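Local coordinates for minor structural protein 5 (Lactococcus phage Tuc2009, PDB 5E7T) that is probably an accessory baseplate protein of the phage tail tip, with a galactose-binding-like domain that may help recognise the host cell surface, at residues 4-9 against 213-218; 10-15 against 224-229; 231-236 against 248-253. All blocks are in the same frame, centred on the assembly; numbering follows the deposited sequence.

Contact 1 (4-9 against 213-218); sequences KNYLHT and TNPVSS
Tyr6 faces Pro215 and His8 faces Ser217, with CA atoms 5.8 and 5.7 Å apart, so 4-9 and 213-218 run side by side in the same direction. The proline lies over one face of the Tyr6 ring: Pro215 CA stands 3.6 Å from the ring centroid and 9° off its normal, a CH-pi contact. Pro215 CB and CG continue over Tyr6 CE2 and CZ toward the hydroxyl end, Pro215 CG coming within 3.6 Å of Tyr6 CZ, while Thr213 O lies at the ring edge beside CD1. The peptide 213-218 belongs to the loop joining strand 206-210 to strand 225-228 in a three-stranded antiparallel sheet; His8 lies on the outer strand 8-12, bonded by its backbone to Tyr210 of the middle strand. With CG anti to the carbonyl carbon (chi1 -59°), the His8 imidazole enters the curve of the loop. There His8 NE2 gives a weak hydrogen bond to Pro215 O, 3.5 Å long with an N-H...O angle of 149°. Asn214 O lies in the ring plane, 3.0 Å from His8 NE2. Farther round the imidazole, Ser217 OG meets the edge at CD2, and Thr213 OG1 approaches CE1 obliquely. Oxygens of 213-217 thus line much of the imidazole rim. The Tyr210 ring also meets the imidazole.

Contact 2 (10-15 against 224-229); sequences AYANSA and YDWDEM
Ala10 and Ala12 present their methyl groups to Tyr224 and Trp226, bringing together the two outer strands of a three-stranded antiparallel sheet. Strands 10-12 and 225-228 both pair with the middle strand 206-210, and their directions differ by 54°, the twist accumulated over two strand steps. Between the small alanine side chains, the Trp226 ring reaches the backbone of 10-12, and Tyr224 lies on the Ala10 methyl. That methyl is a bump set against the flat face of Tyr224: Ala10 CB lies 3.6 Å from the ring centroid, displaced toward the rim at CE1, in a CH-pi contact. The Tyr224 hydroxyl passes on to Ser218 O, to which it is hydrogen-bonded. Beside it, the six-membered end of the Trp226 indole pushes up to the first strand between the two methyls. Trp226 CZ3 is the leading atom, 3.5 Å from Ala12 CB, with the Tyr11 backbone at the ring edge. Trp226 CH2 lies 3.9 Å from Ala10 CB. The opposite end of the indole is held by a bond from NE1 to Ser221 O. At the base of this side chain, the turn after the first strand comes back to place Ala15 O against Trp226 CB. Tyr11, by strand alternation, turns the other way and meets Met229 near Val207 of the middle strand. In this Met-aromatic contact the sulfur sits in the ring plane, 87° off the normal, with Met229 SD 3.7 Å from Tyr11 CE2.

Contact 3 (231-236 against 248-253); sequences YRVYLD and FDLENL
Val233 sets both its methyls against Phe248: CG1 is 3.8 Å from CD2 of the ring, and CG2 lies 3.9 Å from the phenylalanine CB. Val233 CB stands over one face of that ring, so the valine covers its near side rather than an edge. The torsion that puts Val233 CG1 anti to the backbone N (chi1 173°) also brings it within 4.0 Å of Leu250 CD2. Leu250 CD2 therefore fits between two residues of the facing strand, touching Val233 CG1 and, at 4.1 Å, Leu235 CD1. The other branch of Leu235 carries the row onward, its CD2 meeting Leu253 CD2 at 3.8 Å; Leu253 belongs to the turn after the strand, but the end of its side chain comes back toward this interior. No hydrogen bond joins the segments. Strands 231-235 and 248-250 lie 9.5 Å apart at their closest and run nearly the same way, at 20°, the face-to-face spacing of a beta sandwich; strand order and sequence are consistent with a fibronectin type III-like domain. Alternation along 231-235 sends Val233 and Leu235 inward, while Tyr234 points away and is hydrogen-bonded by its hydroxyl to Glu271. Val240 touches both Leu235 and Leu250, and Phe280 of strand 278-281 packs on Leu250 and Leu253. On the outer side, residues 248-250 form an antiparallel ladder with a strand of a neighbouring minor structural protein 4 chain, whose Trp126 packs on both Val233 and Phe248.

Overall arrangement
Contacts 1, 2 and 3 lie on the same side of the chain's centre, their centres about 17 to 18 Å apart. Contacts 1 and 2 share strand 8-12 and the three-stranded sheet, and their segments alternate along the chain, so the N-terminal residues are built into a region formed mainly by sequence after residue 200. Contact 3 follows in series, since strand 231-235 comes directly after 225-228, but it belongs to the four-stranded sheet and its facing strand. Tyr11 OH, 3.5 Å from Phe248 CE1, brings contacts 2 and 3 together. Contact 3 borders minor structural protein 4, consistent with this region attaching the protein to the baseplate.

Contact 1 (4-9 against 213-218)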
# COMPACT_ATOMS: atom_id res chain seq x y z
N LYS B 4 -71.41 18.36 32.71
CA LYS B 4 -70.17 18.17 31.94
C LYS B 4 -69.05 19.14 32.35
O LYS B 4 -69.20 20.37 32.30
CB LYS B 4 -70.38 18.17 30.41
CG LYS B 4 -71.35 19.19 29.83
CD LYS B 4 -71.69 18.78 28.39
CE LYS B 4 -72.74 19.63 27.73
NZ LYS B 4 -72.92 19.23 26.30
N ASN B 5 -67.93 18.52 32.77
CA ASN B 5 -66.70 19.13 33.26
C ASN B 5 -65.62 19.18 32.19
O ASN B 5 -65.38 18.17 31.51
CB ASN B 5 -66.18 18.36 34.49
CG ASN B 5 -66.30 16.84 34.48
OD1 ASN B 5 -66.59 16.20 33.46
ND2 ASN B 5 -66.08 16.23 35.63
N TYR B 6 -64.96 20.34 32.06
CA TYR B 6 -63.91 20.59 31.06
C TYR B 6 -62.57 20.98 31.71
O TYR B 6 -62.54 21.90 32.54
CB TYR B 6 -64.35 21.69 30.06
CG TYR B 6 -65.64 21.37 29.34
CD1 TYR B 6 -66.87 21.73 29.88
CD2 TYR B 6 -65.62 20.72 28.11
CE1 TYR B 6 -68.06 21.43 29.22
CE2 TYR B 6 -66.81 20.42 27.44
CZ TYR B 6 -68.02 20.78 28.00
OH TYR B 6 -69.20 20.50 27.35
N LEU B 7 -61.47 20.28 31.33
CA LEU B 7 -60.13 20.59 31.82
C LEU B 7 -59.50 21.63 30.92
O LEU B 7 -59.38 21.40 29.71
CB LEU B 7 -59.24 19.35 31.91
CG LEU B 7 -57.73 19.64 32.07
CD1 LEU B 7 -57.32 19.70 33.53
CD2 LEU B 7 -56.89 18.66 31.27
N HIS B 8 -59.11 22.78 31.50
CA HIS B 8 -58.49 23.87 30.77
C HIS B 8 -57.02 23.96 31.05
O HIS B 8 -56.62 24.08 32.21
CB HIS B 8 -59.20 25.20 31.04
CG HIS B 8 -60.65 25.18 30.68
ND1 HIS B 8 -61.63 25.13 31.65
CD2 HIS B 8 -61.23 25.11 29.46
CE1 HIS B 8 -62.78 25.06 30.99
NE2 HIS B 8 -62.58 25.07 29.67
N THR B 9 -56.20 23.85 29.98
CA THR B 9 -54.75 23.88 30.03
C THR B 9 -54.17 25.10 29.31
O THR B 9 -54.65 25.47 28.24
CB THR B 9 -54.18 22.55 29.54
OG1 THR B 9 -55.08 21.49 29.88
CG2 THR B 9 -52.82 22.27 30.12
N THR B 213 -65.50 24.45 34.32
CA THR B 213 -66.24 25.59 33.77
C THR B 213 -66.81 25.27 32.36
O THR B 213 -66.93 24.10 31.99
CB THR B 213 -65.44 26.92 33.85
OG1 THR B 213 -64.45 26.97 32.82
CG2 THR B 213 -64.84 27.20 35.23
N ASN B 214 -67.21 26.32 31.62
CA ASN B 214 -67.76 26.22 30.26
C ASN B 214 -66.77 25.49 29.31
O ASN B 214 -65.61 25.31 29.71
CB ASN B 214 -68.12 27.63 29.74
CG ASN B 214 -67.00 28.65 29.72
OD1 ASN B 214 -65.93 28.48 30.32
ND2 ASN B 214 -67.27 29.78 29.09
N PRO B 215 -67.16 25.03 28.10
CA PRO B 215 -66.18 24.34 27.24
C PRO B 215 -65.00 25.21 26.78
O PRO B 215 -63.94 24.66 26.52
CB PRO B 215 -67.01 23.83 26.05
CG PRO B 215 -68.44 23.98 26.48
CD PRO B 215 -68.47 25.12 27.43
N VAL B 216 -65.19 26.54 26.71
CA VAL B 216 -64.16 27.51 26.30
C VAL B 216 -63.25 27.89 27.50
O VAL B 216 -63.72 28.01 28.63
CB VAL B 216 -64.76 28.72 25.53
CG1 VAL B 216 -65.75 29.51 26.39
CG2 VAL B 216 -63.69 29.62 24.93
N SER B 217 -61.93 28.05 27.23
CA SER B 217 -60.86 28.33 28.19
C SER B 217 -60.63 29.82 28.46
O SER B 217 -60.60 30.63 27.53
CB SER B 217 -59.55 27.69 27.71
OG SER B 217 -59.77 26.49 26.99
N SER B 218 -60.41 30.17 29.76
CA SER B 218 -60.13 31.53 30.24
C SER B 218 -58.89 32.14 29.61
O SER B 218 -57.91 31.45 29.36
CB SER B 218 -59.97 31.54 31.76
OG SER B 218 -59.52 32.79 32.24

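Contact 2 (10-15 against 224-229)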
# COMPACT_ATOMS: atom_id res chain seq x y z
N ALA B 10 -53.17 25.75 29.94
CA ALA B 10 -52.48 26.95 29.44
C ALA B 10 -51.00 26.92 29.83
O ALA B 10 -50.64 26.29 30.82
CB ALA B 10 -53.14 28.21 29.96
N TYR B 11 -50.15 27.58 29.05
CA TYR B 11 -48.70 27.57 29.23
C TYR B 11 -48.11 28.97 29.44
O TYR B 11 -48.71 29.96 28.98
CB TYR B 11 -48.04 26.83 28.04
CG TYR B 11 -48.53 25.40 27.89
CD1 TYR B 11 -49.69 25.10 27.20
CD2 TYR B 11 -47.84 24.34 28.49
CE1 TYR B 11 -50.19 23.80 27.13
CE2 TYR B 11 -48.31 23.03 28.41
CZ TYR B 11 -49.49 22.77 27.73
OH TYR B 11 -49.98 21.48 27.65
N ALA B 12 -46.97 29.07 30.15
CA ALA B 12 -46.27 30.33 30.46
C ALA B 12 -44.78 30.11 30.72
O ALA B 12 -44.33 28.96 30.79
CB ALA B 12 -46.90 30.99 31.68
N ASN B 13 -44.02 31.20 30.87
CA ASN B 13 -42.58 31.17 31.12
C ASN B 13 -42.20 31.75 32.49
O ASN B 13 -41.01 31.87 32.78
CB ASN B 13 -41.81 31.81 29.98
CG ASN B 13 -41.63 30.87 28.80
OD1 ASN B 13 -40.89 29.87 28.87
ND2 ASN B 13 -42.31 31.16 27.70
N SER B 14 -43.21 32.05 33.33
CA SER B 14 -43.03 32.57 34.69
C SER B 14 -43.93 31.79 35.63
O SER B 14 -45.03 31.41 35.23
CB SER B 14 -43.38 34.05 34.75
OG SER B 14 -44.77 34.32 34.62
N ALA B 15 -43.48 31.59 36.90
CA ALA B 15 -44.23 30.84 37.90
C ALA B 15 -45.62 31.43 38.20
O ALA B 15 -46.54 30.67 38.50
CB ALA B 15 -43.41 30.70 39.17
N TYR B 224 -55.86 30.08 36.27
CA TYR B 224 -55.11 28.83 36.24
C TYR B 224 -54.26 28.54 37.50
O TYR B 224 -53.92 29.46 38.24
CB TYR B 224 -54.19 28.84 34.99
CG TYR B 224 -54.95 28.84 33.68
CD1 TYR B 224 -55.34 27.65 33.07
CD2 TYR B 224 -55.27 30.04 33.04
CE1 TYR B 224 -56.05 27.65 31.87
CE2 TYR B 224 -55.99 30.05 31.84
CZ TYR B 224 -56.38 28.86 31.26
OH TYR B 224 -57.07 28.86 30.07
N ASP B 225 -53.92 27.25 37.71
CA ASP B 225 -53.03 26.79 38.79
C ASP B 225 -51.70 26.47 38.11
O ASP B 225 -51.60 25.50 37.35
CB ASP B 225 -53.62 25.57 39.53
CG ASP B 225 -54.92 25.84 40.28
OD1 ASP B 225 -54.95 26.78 41.12
OD2 ASP B 225 -55.89 25.07 40.09
N TRP B 226 -50.71 27.34 38.32
CA TRP B 226 -49.40 27.28 37.67
C TRP B 226 -48.31 26.44 38.36
O TRP B 226 -47.91 26.75 39.48
CB TRP B 226 -48.89 28.69 37.44
CG TRP B 226 -49.78 29.47 36.55
CD1 TRP B 226 -50.79 30.31 36.92
CD2 TRP B 226 -49.85 29.37 35.12
NE1 TRP B 226 -51.42 30.81 35.81
CE2 TRP B 226 -50.88 30.23 34.69
CE3 TRP B 226 -49.11 28.67 34.15
CZ2 TRP B 226 -51.21 30.39 33.34
CZ3 TRP B 226 -49.45 28.81 32.82
CH2 TRP B 226 -50.47 29.68 32.42
N ASP B 227 -47.79 25.44 37.63
CA ASP B 227 -46.73 24.53 38.08
C ASP B 227 -45.57 24.52 37.09
O ASP B 227 -45.80 24.70 35.89
CB ASP B 227 -47.27 23.10 38.17
CG ASP B 227 -48.25 22.79 39.29
OD1 ASP B 227 -48.13 23.41 40.37
OD2 ASP B 227 -49.05 21.85 39.13
N GLU B 228 -44.34 24.25 37.58
CA GLU B 228 -43.15 24.14 36.72
C GLU B 228 -43.22 22.76 36.08
O GLU B 228 -43.30 21.77 36.81
CB GLU B 228 -41.85 24.28 37.52
CG GLU B 228 -40.66 24.68 36.65
CD GLU B 228 -39.26 24.56 37.23
OE1 GLU B 228 -39.10 24.57 38.47
OE2 GLU B 228 -38.31 24.47 36.41
N MET B 229 -43.23 22.70 34.73
CA MET B 229 -43.33 21.40 34.07
C MET B 229 -42.09 20.56 34.29
O MET B 229 -40.97 21.07 34.19
CB MET B 229 -43.62 21.52 32.58
CG MET B 229 -44.78 22.41 32.26
SD MET B 229 -45.45 22.08 30.62
CE MET B 229 -43.91 22.22 29.56

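Contact 3 (231-236 against 248-253)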
# COMPACT_ATOMS: atom_id res chain seq x y z
N TYR B 231 -42.24 17.33 32.71
CA TYR B 231 -42.26 16.44 31.53
C TYR B 231 -42.70 17.13 30.24
O TYR B 231 -43.47 18.08 30.28
CB TYR B 231 -43.10 15.16 31.78
CG TYR B 231 -42.74 14.42 33.05
CD1 TYR B 231 -41.69 13.51 33.08
CD2 TYR B 231 -43.41 14.68 34.24
CE1 TYR B 231 -41.33 12.86 34.26
CE2 TYR B 231 -43.05 14.06 35.43
CZ TYR B 231 -42.00 13.15 35.44
OH TYR B 231 -41.65 12.53 36.62
N ARG B 232 -42.21 16.63 29.08
CA ARG B 232 -42.56 17.16 27.76
C ARG B 232 -43.10 16.04 26.93
O ARG B 232 -42.44 15.01 26.80
CB ARG B 232 -41.36 17.83 27.06
CG ARG B 232 -41.82 19.03 26.27
CD ARG B 232 -40.82 19.62 25.30
NE ARG B 232 -39.62 20.25 25.87
CZ ARG B 232 -39.58 21.26 26.74
NH1 ARG B 232 -40.70 21.71 27.29
NH2 ARG B 232 -38.43 21.78 27.11
N VAL B 233 -44.32 16.21 26.41
CA VAL B 233 -45.05 15.21 25.63
C VAL B 233 -44.97 15.52 24.16
O VAL B 233 -45.34 16.61 23.74
CB VAL B 233 -46.48 15.03 26.15
CG1 VAL B 233 -47.30 14.11 25.25
CG2 VAL B 233 -46.47 14.52 27.60
N TYR B 234 -44.40 14.58 23.39
CA TYR B 234 -44.16 14.61 21.94
C TYR B 234 -45.14 13.68 21.24
O TYR B 234 -45.10 12.46 21.44
CB TYR B 234 -42.72 14.13 21.64
CG TYR B 234 -41.63 15.09 22.07
CD1 TYR B 234 -41.17 15.11 23.39
CD2 TYR B 234 -41.06 15.97 21.17
CE1 TYR B 234 -40.17 15.99 23.80
CE2 TYR B 234 -40.05 16.86 21.56
CZ TYR B 234 -39.62 16.87 22.88
OH TYR B 234 -38.65 17.78 23.26
N LEU B 235 -46.02 14.25 20.41
CA LEU B 235 -46.96 13.46 19.64
C LEU B 235 -46.43 13.53 18.23
O LEU B 235 -46.28 14.63 17.70
CB LEU B 235 -48.39 14.02 19.73
CG LEU B 235 -49.46 13.31 18.90
CD1 LEU B 235 -49.99 12.05 19.60
CD2 LEU B 235 -50.57 14.26 18.56
N ASP B 236 -46.04 12.37 17.68
CA ASP B 236 -45.48 12.17 16.34
C ASP B 236 -44.25 13.02 16.09
O ASP B 236 -44.13 13.62 15.03
CB ASP B 236 -46.57 12.39 15.28
CG ASP B 236 -47.62 11.29 15.25
OD1 ASP B 236 -47.22 10.10 15.37
OD2 ASP B 236 -48.83 11.62 15.04
N PHE B 248 -50.84 12.94 31.12
CA PHE B 248 -51.16 14.06 30.23
C PHE B 248 -52.28 13.67 29.28
O PHE B 248 -52.27 12.55 28.78
CB PHE B 248 -49.92 14.50 29.44
CG PHE B 248 -50.15 15.64 28.48
CD1 PHE B 248 -50.09 16.96 28.91
CD2 PHE B 248 -50.38 15.40 27.13
CE1 PHE B 248 -50.25 18.01 28.01
CE2 PHE B 248 -50.55 16.46 26.23
CZ PHE B 248 -50.46 17.75 26.67
N ASP B 249 -53.21 14.60 29.02
CA ASP B 249 -54.33 14.37 28.12
C ASP B 249 -54.11 14.89 26.71
O ASP B 249 -54.07 16.11 26.49
CB ASP B 249 -55.64 14.92 28.71
CG ASP B 249 -56.08 14.20 29.95
OD1 ASP B 249 -56.58 13.05 29.83
OD2 ASP B 249 -55.92 14.77 31.06
N LEU B 250 -53.97 13.96 25.75
CA LEU B 250 -53.81 14.27 24.33
C LEU B 250 -55.19 14.62 23.78
O LEU B 250 -56.14 13.83 23.89
CB LEU B 250 -53.20 13.08 23.56
CG LEU B 250 -51.78 12.70 23.95
CD1 LEU B 250 -51.51 11.26 23.61
CD2 LEU B 250 -50.74 13.63 23.30
N GLU B 251 -55.32 15.84 23.27
CA GLU B 251 -56.60 16.34 22.77
C GLU B 251 -56.53 16.66 21.27
O GLU B 251 -55.46 16.54 20.67
CB GLU B 251 -57.02 17.57 23.59
CG GLU B 251 -57.27 17.26 25.06
CD GLU B 251 -57.87 18.39 25.87
OE1 GLU B 251 -58.95 18.89 25.49
OE2 GLU B 251 -57.29 18.73 26.93
N ASN B 252 -57.67 17.04 20.67
CA ASN B 252 -57.86 17.44 19.26
C ASN B 252 -57.28 16.45 18.23
O ASN B 252 -56.70 16.87 17.22
CB ASN B 252 -57.33 18.87 19.01
CG ASN B 252 -57.94 19.91 19.91
OD1 ASN B 252 -59.14 20.20 19.84
ND2 ASN B 252 -57.13 20.45 20.81
N LEU B 253 -57.44 15.15 18.50
CA LEU B 253 -56.96 14.11 17.59
C LEU B 253 -58.09 13.83 16.60
O LEU B 253 -59.24 14.18 16.88
CB LEU B 253 -56.58 12.82 18.34
CG LEU B 253 -55.62 12.92 19.54
CD1 LEU B 253 -55.49 11.59 20.23
CD2 LEU B 253 -54.25 13.45 19.14